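Local structure of aldehyde dehydrogenase (Trypanosoma brucei, 5MYP) at residues G7-T12 / A158-L163; E245-G250 / D277-A282; Q303-L308 / D341-T346; V98-E103 / C111-E116. The protein is an aldehyde dehydrogenase that probably oxidises aldehydes to carboxylic acids with NAD as coenzyme. All blocks are in the same frame, centred on the assembly; numbering follows the deposited sequence. Where two conformers were deposited one is given.

Contact 1. Residues G7-T12 / A158-L163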
loop_
_atom_site.group_PDB
_atom_site.type_symbol
_atom_site.label_atom_id
_atom_site.label_comp_id
_atom_site.label_asym_id
_atom_site.label_seq_id
_atom_site.Cartn_x
_atom_site.Cartn_y
_atom_site.Cartn_z
ATOM N N GLY A 7 27.814 15.612 21.217
ATOM C CA GLY A 7 27.480 14.259 20.756
ATOM C C GLY A 7 25.989 13.949 20.687
ATOM O O GLY A 7 25.609 12.784 20.558
ATOM N N VAL A 8 25.150 14.985 20.769
ATOM C CA VAL A 8 23.689 14.840 20.777
ATOM C C VAL A 8 23.062 16.023 20.021
ATOM O O VAL A 8 23.558 17.150 20.126
ATOM C CB VAL A 8 23.123 14.776 22.224
ATOM C CG1 VAL A 8 23.487 13.462 22.903
ATOM C CG2 VAL A 8 23.590 15.955 23.080
ATOM N N PRO A 9 21.986 15.777 19.245
ATOM C CA PRO A 9 21.292 16.900 18.622
ATOM C C PRO A 9 20.367 17.602 19.620
ATOM O O PRO A 9 19.866 16.968 20.550
ATOM C CB PRO A 9 20.485 16.229 17.505
ATOM C CG PRO A 9 20.203 14.872 18.022
ATOM C CD PRO A 9 21.389 14.485 18.856
ATOM N N GLU A 10 20.157 18.900 19.429
ATOM C CA GLU A 10 19.184 19.645 20.225
ATOM C C GLU A 10 17.782 19.156 19.865
ATOM O O GLU A 10 17.475 18.988 18.685
ATOM C CB GLU A 10 19.308 21.147 19.953
ATOM C CG GLU A 10 18.436 22.023 20.846
ATOM C CD GLU A 10 18.589 23.510 20.554
ATOM O OE1 GLU A 10 19.700 23.943 20.167
ATOM O OE2 GLU A 10 17.597 24.257 20.718
ATOM N N ASN A 11 16.945 18.916 20.876
ATOM C CA ASN A 11 15.552 18.524 20.646
ATOM C C ASN A 11 14.804 19.664 19.960
ATOM O O ASN A 11 14.957 20.826 20.337
ATOM C CB ASN A 11 14.838 18.181 21.958
ATOM C CG ASN A 11 15.338 16.893 22.595
ATOM O OD1 ASN A 11 15.779 15.965 21.917
ATOM N ND2 ASN A 11 15.248 16.826 23.915
ATOM N N THR A 12 14.014 19.326 18.941
ATOM C CA THR A 12 13.158 20.304 18.282
ATOM C C THR A 12 12.041 20.685 19.247
ATOM O O THR A 12 11.393 19.807 19.814
ATOM C CB THR A 12 12.539 19.733 16.992
ATOM O OG1 THR A 12 13.574 19.144 16.186
ATOM C CG2 THR A 12 11.807 20.828 16.202
ATOM N N ALA A 158 25.078 10.647 18.060
ATOM C CA ALA A 158 26.232 11.220 17.352
ATOM C C ALA A 158 25.951 11.349 15.851
ATOM O O ALA A 158 26.259 12.376 15.238
ATOM C CB ALA A 158 27.487 10.392 17.593
ATOM N N THR A 159 25.340 10.313 15.280
ATOM C CA THR A 159 24.938 10.321 13.873
ATOM C C THR A 159 23.835 11.350 13.616
ATOM O O THR A 159 23.887 12.066 12.623
ATOM C CB THR A 159 24.470 8.923 13.410
ATOM O OG1 THR A 159 25.493 7.960 13.687
ATOM C CG2 THR A 159 24.174 8.910 11.912
ATOM N N ALA A 160 22.858 11.421 14.519
ATOM C CA ALA A 160 21.773 12.405 14.431
ATOM C C ALA A 160 22.297 13.841 14.486
ATOM O O ALA A 160 21.841 14.691 13.728
ATOM C CB ALA A 160 20.758 12.180 15.542
ATOM N N GLU A 161 23.251 14.099 15.380
ATOM C CA GLU A 161 23.874 15.423 15.493
ATOM C C GLU A 161 24.599 15.805 14.198
ATOM O O GLU A 161 24.382 16.889 13.657
ATOM C CB GLU A 161 24.860 15.460 16.663
ATOM C CG GLU A 161 25.444 16.844 16.949
ATOM C CD GLU A 161 26.553 16.824 17.988
ATOM O OE1 GLU A 161 27.371 15.881 17.989
ATOM O OE2 GLU A 161 26.623 17.769 18.796
ATOM N N LEU A 162 25.454 14.907 13.715
ATOM C CA LEU A 162 26.235 15.160 12.498
ATOM C C LEU A 162 25.345 15.378 11.270
ATOM O O LEU A 162 25.563 16.312 10.501
ATOM C CB LEU A 162 27.220 14.014 12.234
ATOM C CG LEU A 162 28.189 14.191 11.057
ATOM C CD1 LEU A 162 29.027 15.454 11.207
ATOM C CD2 LEU A 162 29.085 12.972 10.916
ATOM N N LEU A 163 24.354 14.509 11.087
ATOM C CA LEU A 163 23.418 14.635 9.965
ATOM C C LEU A 163 22.619 15.933 10.042
ATOM O O LEU A 163 22.404 16.591 9.028
ATOM C CB LEU A 163 22.456 13.441 9.923
ATOM C CG LEU A 163 21.452 13.392 8.763
ATOM C CD1 LEU A 163 22.159 13.335 7.409
ATOM C CD2 LEU A 163 20.521 12.211 8.942
#
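Gly-7, Val-8 and Pro-9 lie against the first turn of helix 157-170, which joins the parallel strands 147-151 and 176-178 in a beta-alpha-beta crossover, part of what is in this family the Rossmann-like, coenzyme-binding domain. The irregular segment 7-12 runs past the N-terminal part of this helix before the chain enters helix 16-29. At Gly-7 the backbone itself makes the contact: its CA is 3.2 Å from OE1 of Glu-161, and its N is 3.3 Å from the same oxygen. The residue has a positive phi (77°), a conformation that favours glycine. Gly-7 O approaches Ala-158 N to 3.3 Å, but at a poor angle for bonding, and that N-H goes to Asp-64 OD1 of helix 54-65 instead. Val-8 turns its side chain away and presents its peptide groups. The Glu-161 side chain follows them: chi1 (-174°) puts CG beside the carbonyl carbon, and with chi2 also near 180°, CD lies 3.6 Å from Val-8 N. Glu-161 OE2 and Val-8 O, two acceptors, stand 3.4 Å apart, which should be mildly repulsive. Pro-9 then supplies the apolar part, its ring resting against the helix backbone at Glu-161, with Pro-9 CB 4.0 Å from Glu-161 CA. The ring also meets one methyl of the helix, Pro-9 CG lying 3.7 Å from Ala-160 CB. Beyond it the chain leaves the helix for Asn-180, a residue that touches the Pro-9 ring and whose backbone N is hydrogen-bonded to Thr-12 OG1.

Contact 2. Residues E245-G250 / D277-A282; sequences ERIMWG and DALAEA
Glu-245 and Ala-282 mark the close end of two helical segments, 245-250 and 277-282, whose axes approach to 8.8 Å with their N-to-C directions 57° apart. Consistent with this, the small Ala-282 points its CB at the partner helix, 3.9 Å from Met-248 CB and 4.0 Å from Glu-245 CA. The Glu-245 chain gives its CG to the same methyl, while its carboxylate is held by a salt bridge to Lys-241. Met-248 is bent at chi2 (51°) and chi3 (58°), which folds CE back over the partner helix to 3.7 Å from Leu-279 O. Leu-279 answers with CD2, which lies 4.0 Å from Met-248 CE and 3.9 Å from Ile-247 CG2, so one methyl serves both residues; its side chain runs obliquely across each. Side chain meets side chain through carbon alone; the polar atom touched is Leu-279 O. Helix 240-252 makes the beta-alpha-beta crossover between the parallel strands 229-232 and 264-268, in what is in this family the catalytic domain, and helix 272-287 follows. Strand 346-353 closes one side, with Pro-349 on Met-248 and Ile-351 on Leu-279, whereas Arg-246 and Trp-249 reach the second subunit.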
loop_
_atom_site.group_PDB
_atom_site.type_symbol
_atom_site.label_atom_id
_atom_site.label_comp_id
_atom_site.label_asym_id
_atom_site.label_seq_id
_atom_site.Cartn_x
_atom_site.Cartn_y
_atom_site.Cartn_z
ATOM N N GLU A 245 30.333 -19.650 7.486
ATOM C CA GLU A 245 30.910 -18.314 7.322
ATOM C C GLU A 245 29.853 -17.264 6.972
ATOM O O GLU A 245 29.870 -16.162 7.520
ATOM C CB GLU A 245 32.030 -18.326 6.276
ATOM C CG GLU A 245 33.330 -18.919 6.816
ATOM C CD GLU A 245 34.363 -19.222 5.742
ATOM O OE1 GLU A 245 34.014 -19.303 4.542
ATOM O OE2 GLU A 245 35.545 -19.392 6.114
ATOM N N ARG A 246 28.928 -17.620 6.083
ATOM C CA ARG A 246 27.858 -16.702 5.681
ATOM C C ARG A 246 26.875 -16.437 6.826
ATOM O O ARG A 246 26.534 -15.282 7.088
ATOM C CB ARG A 246 27.146 -17.216 4.428
ATOM C CG ARG A 246 28.038 -17.109 3.201
ATOM C CD ARG A 246 27.475 -17.784 1.965
ATOM N NE ARG A 246 28.419 -17.664 0.850
ATOM C CZ ARG A 246 28.187 -18.035 -0.410
ATOM N NH1 ARG A 246 27.020 -18.563 -0.773
ATOM N NH2 ARG A 246 29.143 -17.875 -1.326
ATOM N N ILE A 247 26.457 -17.499 7.518
ATOM C CA ILE A 247 25.551 -17.370 8.670
ATOM C C ILE A 247 26.208 -16.541 9.778
ATOM O O ILE A 247 25.595 -15.609 10.301
ATOM C CB ILE A 247 25.111 -18.751 9.228
ATOM C CG1 ILE A 247 24.229 -19.478 8.209
ATOM C CG2 ILE A 247 24.350 -18.600 10.550
ATOM C CD1 ILE A 247 24.036 -20.959 8.475
ATOM N N MET A 248 27.452 -16.878 10.119
ATOM C CA MET A 248 28.166 -16.210 11.207
ATOM C C MET A 248 28.443 -14.740 10.888
ATOM O O MET A 248 28.329 -13.890 11.770
ATOM C CB MET A 248 29.469 -16.958 11.539
ATOM C CG MET A 248 30.249 -16.435 12.738
ATOM S SD MET A 248 29.307 -16.215 14.268
ATOM C CE MET A 248 28.693 -17.873 14.534
ATOM N N TRP A 249 28.789 -14.441 9.635
ATOM C CA TRP A 249 28.959 -13.046 9.202
ATOM C C TRP A 249 27.676 -12.236 9.420
ATOM O O TRP A 249 27.716 -11.151 9.995
ATOM C CB TRP A 249 29.389 -12.954 7.727
ATOM C CG TRP A 249 29.255 -11.557 7.188
ATOM C CD1 TRP A 249 30.081 -10.501 7.435
ATOM C CD2 TRP A 249 28.205 -11.059 6.356
ATOM N NE1 TRP A 249 29.619 -9.376 6.794
ATOM C CE2 TRP A 249 28.467 -9.691 6.125
ATOM C CE3 TRP A 249 27.066 -11.636 5.781
ATOM C CZ2 TRP A 249 27.635 -8.892 5.335
ATOM C CZ3 TRP A 249 26.237 -10.839 4.998
ATOM C CH2 TRP A 249 26.529 -9.483 4.781
ATOM N N GLY A 250 26.548 -12.776 8.959
ATOM C CA GLY A 250 25.238 -12.132 9.130
ATOM C C GLY A 250 24.860 -11.862 10.577
ATOM O O GLY A 250 24.140 -10.903 10.864
ATOM N N ASP A 277 30.112 -26.964 14.886
ATOM C CA ASP A 277 31.578 -26.908 14.832
ATOM C C ASP A 277 32.074 -25.904 13.789
ATOM O O ASP A 277 32.994 -25.136 14.063
ATOM C CB ASP A 277 32.175 -28.291 14.536
ATOM C CG ASP A 277 32.044 -29.261 15.710
ATOM O OD1 ASP A 277 31.504 -28.892 16.777
ATOM O OD2 ASP A 277 32.498 -30.415 15.560
ATOM N N ALA A 278 31.459 -25.910 12.606
ATOM C CA ALA A 278 31.814 -24.968 11.539
ATOM C C ALA A 278 31.526 -23.516 11.929
ATOM O O ALA A 278 32.335 -22.628 11.656
ATOM C CB ALA A 278 31.096 -25.323 10.245
ATOM N N LEU A 279 30.381 -23.279 12.569
ATOM C CA LEU A 279 30.045 -21.946 13.104
ATOM C C LEU A 279 31.065 -21.469 14.141
ATOM O O LEU A 279 31.445 -20.296 14.144
ATOM C CB LEU A 279 28.629 -21.930 13.703
ATOM C CG LEU A 279 27.460 -21.980 12.707
ATOM C CD1 LEU A 279 26.148 -22.305 13.406
ATOM C CD2 LEU A 279 27.338 -20.668 11.946
ATOM N N ALA A 280 31.504 -22.382 15.008
ATOM C CA ALA A 280 32.541 -22.081 16.003
ATOM C C ALA A 280 33.850 -21.660 15.339
ATOM O O ALA A 280 34.460 -20.677 15.752
ATOM C CB ALA A 280 32.781 -23.274 16.923
ATOM N N GLU A 281 34.265 -22.393 14.308
ATOM C CA GLU A 281 35.481 -22.054 13.560
ATOM C C GLU A 281 35.367 -20.709 12.850
ATOM O O GLU A 281 36.304 -19.910 12.899
ATOM C CB GLU A 281 35.852 -23.155 12.551
ATOM C CG GLU A 281 36.314 -24.465 13.182
ATOM C CD GLU A 281 37.474 -24.286 14.152
ATOM O OE1 GLU A 281 38.469 -23.623 13.780
ATOM O OE2 GLU A 281 37.388 -24.798 15.292
ATOM N N ALA A 282 34.222 -20.461 12.210
ATOM C CA ALA A 282 33.958 -19.174 11.558
ATOM C C ALA A 282 34.028 -18.005 12.548
ATOM O O ALA A 282 34.613 -16.963 12.239
ATOM C CB ALA A 282 32.603 -19.196 10.864
#

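Contact 3. Residues Q303-L308 / D341-T346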
loop_
_atom_site.group_PDB
_atom_site.type_symbol
_atom_site.label_atom_id
_atom_site.label_comp_id
_atom_site.label_asym_id
_atom_site.label_seq_id
_atom_site.Cartn_x
_atom_site.Cartn_y
_atom_site.Cartn_z
ATOM N N GLN A 303 44.103 -2.575 30.663
ATOM C CA GLN A 303 42.814 -1.868 30.623
ATOM C C GLN A 303 41.815 -2.698 29.802
ATOM O O GLN A 303 41.721 -2.527 28.588
ATOM C CB GLN A 303 43.001 -0.476 30.007
ATOM C CG GLN A 303 44.017 0.416 30.709
ATOM C CD GLN A 303 43.580 0.874 32.091
ATOM O OE1 GLN A 303 42.415 0.730 32.478
ATOM N NE2 GLN A 303 44.519 1.437 32.846
ATOM N N LYS A 304 41.089 -3.593 30.473
ATOM C CA LYS A 304 40.155 -4.518 29.812
ATOM C C LYS A 304 38.994 -3.794 29.137
ATOM O O LYS A 304 38.663 -4.087 27.980
ATOM C CB LYS A 304 39.600 -5.554 30.800
ATOM C CG LYS A 304 38.782 -6.659 30.133
ATOM C CD LYS A 304 38.055 -7.541 31.127
ATOM C CE LYS A 304 37.084 -8.454 30.398
ATOM N NZ LYS A 304 36.427 -9.445 31.290
ATOM N N GLN A 305 38.378 -2.864 29.867
ATOM C CA GLN A 305 37.243 -2.100 29.351
ATOM C C GLN A 305 37.666 -1.203 28.184
ATOM O O GLN A 305 36.940 -1.093 27.199
ATOM C CB GLN A 305 36.593 -1.267 30.464
ATOM C CG GLN A 305 36.680 -1.889 31.851
ATOM C CD GLN A 305 35.906 -3.187 31.965
ATOM O OE1 GLN A 305 36.062 -3.934 32.931
ATOM N NE2 GLN A 305 35.066 -3.465 30.975
ATOM N N GLN A 306 38.848 -0.590 28.293
ATOM C CA GLN A 306 39.426 0.201 27.205
ATOM C C GLN A 306 39.756 -0.664 25.981
ATOM O O GLN A 306 39.544 -0.230 24.849
ATOM C CB GLN A 306 40.690 0.923 27.684
ATOM C CG GLN A 306 41.243 1.955 26.709
ATOM C CD GLN A 306 42.510 2.611 27.228
ATOM O OE1 GLN A 306 42.551 3.102 28.358
ATOM N NE2 GLN A 306 43.553 2.619 26.406
ATOM N N PHE A 307 40.272 -1.872 26.213
ATOM C CA PHE A 307 40.566 -2.816 25.125
ATOM C C PHE A 307 39.305 -3.195 24.339
ATOM O O PHE A 307 39.331 -3.247 23.102
ATOM C CB PHE A 307 41.246 -4.081 25.672
ATOM C CG PHE A 307 41.442 -5.161 24.646
ATOM C CD1 PHE A 307 42.588 -5.197 23.860
ATOM C CD2 PHE A 307 40.480 -6.157 24.473
ATOM C CE1 PHE A 307 42.768 -6.198 22.913
ATOM C CE2 PHE A 307 40.647 -7.147 23.518
ATOM C CZ PHE A 307 41.799 -7.178 22.747
ATOM N N LEU A 308 38.220 -3.479 25.058
ATOM C CA LEU A 308 36.954 -3.858 24.424
ATOM C C LEU A 308 36.294 -2.686 23.696
ATOM O O LEU A 308 35.695 -2.882 22.639
ATOM C CB LEU A 308 35.991 -4.472 25.442
ATOM C CG LEU A 308 36.415 -5.830 26.018
ATOM C CD1 LEU A 308 35.483 -6.237 27.149
ATOM C CD2 LEU A 308 36.446 -6.903 24.937
ATOM N N ASP A 341 30.731 -8.842 28.519
ATOM C CA ASP A 341 31.195 -7.794 29.431
ATOM C C ASP A 341 30.125 -6.707 29.496
ATOM O O ASP A 341 29.858 -6.028 28.496
ATOM C CB ASP A 341 32.523 -7.192 28.963
ATOM C CG ASP A 341 33.039 -6.119 29.905
ATOM O OD1 ASP A 341 33.503 -6.464 31.013
ATOM O OD2 ASP A 341 32.968 -4.927 29.539
ATOM N N GLU A 342 29.526 -6.541 30.676
ATOM C CA GLU A 342 28.404 -5.623 30.870
ATOM C C GLU A 342 28.787 -4.153 30.730
ATOM O O GLU A 342 28.057 -3.388 30.102
ATOM C CB GLU A 342 27.760 -5.861 32.242
ATOM C CG GLU A 342 26.501 -5.036 32.493
ATOM C CD GLU A 342 25.633 -5.567 33.620
ATOM O OE1 GLU A 342 25.989 -6.589 34.246
ATOM O OE2 GLU A 342 24.579 -4.953 33.872
ATOM N N ALA A 343 29.924 -3.766 31.306
ATOM C CA ALA A 343 30.373 -2.364 31.294
ATOM C C ALA A 343 30.520 -1.792 29.881
ATOM O O ALA A 343 30.157 -0.644 29.639
ATOM C CB ALA A 343 31.687 -2.222 32.053
ATOM N N THR A 344 31.048 -2.605 28.963
ATOM C CA THR A 344 31.224 -2.222 27.557
ATOM C C THR A 344 30.109 -2.751 26.633
ATOM O O THR A 344 30.213 -2.617 25.413
ATOM C CB THR A 344 32.584 -2.720 27.024
ATOM O OG1 THR A 344 32.602 -4.157 27.011
ATOM C CG2 THR A 344 33.744 -2.181 27.882
ATOM N N LEU A 345 29.060 -3.344 27.212
ATOM C CA LEU A 345 27.906 -3.884 26.473
ATOM C C LEU A 345 28.331 -4.820 25.324
ATOM O O LEU A 345 27.864 -4.702 24.188
ATOM C CB LEU A 345 27.016 -2.738 25.978
ATOM C CG LEU A 345 26.419 -1.814 27.051
ATOM C CD1 LEU A 345 25.821 -0.567 26.418
ATOM C CD2 LEU A 345 25.370 -2.548 27.879
ATOM N N THR A 346 29.231 -5.741 25.653
ATOM C CA THR A 346 29.812 -6.668 24.693
ATOM C C THR A 346 29.261 -8.059 24.960
ATOM O O THR A 346 29.371 -8.551 26.081
ATOM C CB THR A 346 31.347 -6.699 24.820
ATOM O OG1 THR A 346 31.873 -5.379 24.643
ATOM C CG2 THR A 346 31.950 -7.604 23.772
#
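Leu-308 forms the tight part of this contact, pressing CD1 against the turn that joins strand 340-341 to strand 346-353. That methyl lies 3.6 Å from Asp-341 CB and equally 3.6 Å from Thr-344 OG1, the leucine crossing the threonine at about a right angle. Thr-344 CG2 adds a close approach of 3.4 Å to Gln-305 O. The turn is stiffened from within: Asp-341 CG is anti to the backbone N, and OD2 accepts from Thr-344 OG1 at 2.7 Å through its anti lone pair and from Thr-344 N at 3.1 Å, on the anti side but out of the carboxylate plane. The second bond makes an Asx motif around a type I turn, Glu-342 to Leu-345, and a G1 beta bulge at Leu-345 and Thr-346 follows. The solvent side is looser. In one of its two deposited conformers Gln-305 reaches the same carboxylate by two weak bonds that may be only partly occupied, NE2 to OD2 of Asp-341 at 2.9 Å but bent (127°), and NE2 to OD1 at 3.4 Å though straight (173°). Lys-304 slides past in the opposite direction to Asp-341 without forming a salt bridge. Behind Leu-308 stand Phe-291 and Leu-295 of helix 289-296, and Arg-66, after helix 54-65, binds Thr-344 O and Thr-346 OG1. On the far side of the hairpin, Glu-342 and Leu-345 pack on helix 319-328.

Contact 4. Residues V98-E103 / C111-E116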
loop_
_atom_site.group_PDB
_atom_site.type_symbol
_atom_site.label_atom_id
_atom_site.label_comp_id
_atom_site.label_asym_id
_atom_site.label_seq_id
_atom_site.Cartn_x
_atom_site.Cartn_y
_atom_site.Cartn_z
ATOM N N VAL A 98 3.336 4.978 -18.531
ATOM C CA VAL A 98 3.280 3.590 -18.996
ATOM C C VAL A 98 1.976 3.383 -19.777
ATOM O O VAL A 98 0.926 3.910 -19.389
ATOM C CB VAL A 98 3.348 2.610 -17.795
ATOM C CG1 VAL A 98 3.110 1.166 -18.223
ATOM C CG2 VAL A 98 4.688 2.738 -17.082
ATOM N N LYS A 99 2.053 2.623 -20.869
ATOM C CA LYS A 99 0.885 2.272 -21.670
ATOM C C LYS A 99 0.343 0.918 -21.194
ATOM O O LYS A 99 0.950 -0.117 -21.482
ATOM C CB LYS A 99 1.249 2.210 -23.163
ATOM C CG LYS A 99 1.811 3.502 -23.743
ATOM C CD LYS A 99 0.787 4.626 -23.839
ATOM C CE LYS A 99 -0.146 4.464 -25.029
ATOM N NZ LYS A 99 -1.345 5.350 -24.903
ATOM N N PRO A 100 -0.785 0.913 -20.457
ATOM C CA PRO A 100 -1.303 -0.351 -19.932
ATOM C C PRO A 100 -1.936 -1.244 -21.001
ATOM O O PRO A 100 -2.369 -0.755 -22.042
ATOM C CB PRO A 100 -2.378 0.101 -18.945
ATOM C CG PRO A 100 -2.902 1.356 -19.537
ATOM C CD PRO A 100 -1.710 2.023 -20.175
ATOM N N THR A 101 -1.985 -2.541 -20.716
ATOM C CA THR A 101 -2.647 -3.516 -21.576
ATOM C C THR A 101 -4.157 -3.386 -21.392
ATOM O O THR A 101 -4.677 -3.654 -20.298
ATOM C CB THR A 101 -2.197 -4.952 -21.236
ATOM O OG1 THR A 101 -0.779 -5.052 -21.399
ATOM C CG2 THR A 101 -2.890 -5.980 -22.138
ATOM N N MET A 102 -4.845 -2.962 -22.455
ATOM C CA MET A 102 -6.286 -2.728 -22.421
ATOM C C MET A 102 -7.060 -3.848 -23.110
ATOM O O MET A 102 -6.608 -4.388 -24.114
ATOM C CB MET A 102 -6.614 -1.381 -23.069
ATOM C CG MET A 102 -5.941 -0.167 -22.422
ATOM S SD MET A 102 -6.214 -0.021 -20.641
ATOM C CE MET A 102 -7.996 0.162 -20.547
ATOM N N GLU A 103 -8.216 -4.187 -22.543
ATOM C CA GLU A 103 -9.080 -5.271 -23.030
ATOM C C GLU A 103 -10.528 -4.774 -23.063
ATOM O O GLU A 103 -10.899 -3.880 -22.298
ATOM C CB GLU A 103 -8.909 -6.500 -22.127
ATOM C CG GLU A 103 -9.970 -7.590 -22.222
ATOM C CD GLU A 103 -9.590 -8.866 -21.480
ATOM O OE1 GLU A 103 -8.453 -8.992 -20.966
ATOM O OE2 GLU A 103 -10.445 -9.770 -21.401
ATOM N N CYS A 111 -5.230 5.229 -23.424
ATOM C CA CYS A 111 -5.011 5.132 -21.969
ATOM C C CYS A 111 -3.528 5.175 -21.570
ATOM O O CYS A 111 -2.670 4.681 -22.300
ATOM C CB CYS A 111 -5.662 3.852 -21.434
ATOM S SG CYS A 111 -7.456 3.808 -21.674
ATOM N N GLU A 112 -3.260 5.757 -20.400
ATOM C CA GLU A 112 -1.914 5.908 -19.834
ATOM C C GLU A 112 -1.944 5.763 -18.316
ATOM O O GLU A 112 -2.954 6.082 -17.688
ATOM C CB GLU A 112 -1.373 7.311 -20.118
ATOM C CG GLU A 112 -0.781 7.535 -21.492
ATOM C CD GLU A 112 -0.136 8.919 -21.607
ATOM O OE1 GLU A 112 -0.284 9.757 -20.685
ATOM O OE2 GLU A 112 0.519 9.184 -22.627
ATOM N N LEU A 113 -0.837 5.295 -17.744
ATOM C CA LEU A 113 -0.613 5.343 -16.297
ATOM C C LEU A 113 0.507 6.349 -16.042
ATOM O O LEU A 113 1.663 6.094 -16.380
ATOM C CB LEU A 113 -0.242 3.961 -15.753
ATOM C CG LEU A 113 -1.188 2.810 -16.108
ATOM C CD1 LEU A 113 -0.703 1.514 -15.471
ATOM C CD2 LEU A 113 -2.621 3.109 -15.702
ATOM N N GLN A 114 0.151 7.510 -15.497
ATOM C CA GLN A 114 1.116 8.569 -15.184
ATOM C C GLN A 114 1.534 8.444 -13.725
ATOM O O GLN A 114 0.792 7.888 -12.915
ATOM C CB GLN A 114 0.510 9.955 -15.437
ATOM C CG GLN A 114 0.103 10.218 -16.888
ATOM C CD GLN A 114 -0.497 11.600 -17.109
ATOM O OE1 GLN A 114 -0.631 12.399 -16.176
ATOM N NE2 GLN A 114 -0.867 11.889 -18.357
ATOM N N TYR A 115 2.719 8.946 -13.393
ATOM C CA TYR A 115 3.201 8.980 -12.011
ATOM C C TYR A 115 3.287 10.420 -11.556
ATOM O O TYR A 115 3.837 11.253 -12.268
ATOM C CB TYR A 115 4.565 8.301 -11.898
ATOM C CG TYR A 115 4.484 6.829 -12.177
ATOM C CD1 TYR A 115 4.209 5.925 -11.154
ATOM C CD2 TYR A 115 4.639 6.334 -13.474
ATOM C CE1 TYR A 115 4.117 4.564 -11.405
ATOM C CE2 TYR A 115 4.549 4.974 -13.735
ATOM C CZ TYR A 115 4.292 4.096 -12.698
ATOM O OH TYR A 115 4.212 2.752 -12.961
ATOM N N GLU A 116 2.732 10.714 -10.379
ATOM C CA GLU A 116 2.788 12.061 -9.809
ATOM C C GLU A 116 3.286 12.025 -8.361
ATOM O O GLU A 116 3.105 11.016 -7.667
ATOM C CB GLU A 116 1.418 12.755 -9.888
ATOM C CG GLU A 116 0.295 12.061 -9.127
ATOM C CD GLU A 116 -0.998 12.864 -9.063
ATOM O OE1 GLU A 116 -1.071 13.976 -9.626
ATOM O OE2 GLU A 116 -1.957 12.379 -8.426
#
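Val-98 points CG2 at the edge of the Tyr-115 ring, near its plane and 4.0 Å from CE2. Pro-100 sets its CB 4.1 Å from Leu-113 CG and its ring beside Cys-111 CB. Met-102, bent at chi2 and chi3, curls until CE is 3.9 Å from Cys-111 SG. On the other face Lys-99 is bent as well, its CD passing 4.1 Å from Glu-112 CG, and NZ donates to Cys-111 O at 3.0 Å from above the carbonyl plane (41° out of it). NZ also has a salt bridge to Asp-110, while Glu-112 pairs with Arg-461 on strand 454-461. Between the faces Val-98 and Leu-113 form a single antiparallel hydrogen-bonded pair, with Val-98 N bonded to Leu-113 O at 2.9 Å and Leu-113 N to Val-98 O at 2.8 Å. Pro-100 and Met-102 pack on the second subunit, beside the extension built of strands 110-124 and 454-461, in this family the part that takes part in dimer formation. The chemistry is thus two-sided: mostly apolar and sulfur groups with the edge of Tyr-115 on one face, ion pairs on the other, with Lys-99 probably softening the negative charge of Asp-110 at the start of the strand.

How the contacts relate
Contact 2 is the most buried of the four, its side chains meeting through hydrocarbon groups, whereas contacts 1, 3 and 4 mix buried residues with solvent-facing ones. In contact 1 a carboxylate follows a loop backbone on a crossover helix; in contact 3 a carboxylate organises its own turn and takes weak bonds from the helix segment 303-308. Contact 4 alone has backbone hydrogen bonds between its two segments. Strand 346-353 links contacts 2 and 3, beginning in the latter and packing on the former, and helix 54-65 or the residues just after it touch contacts 1 and 3. Contacts 2 and 4, centres about 49 Å apart, both touch the second subunit.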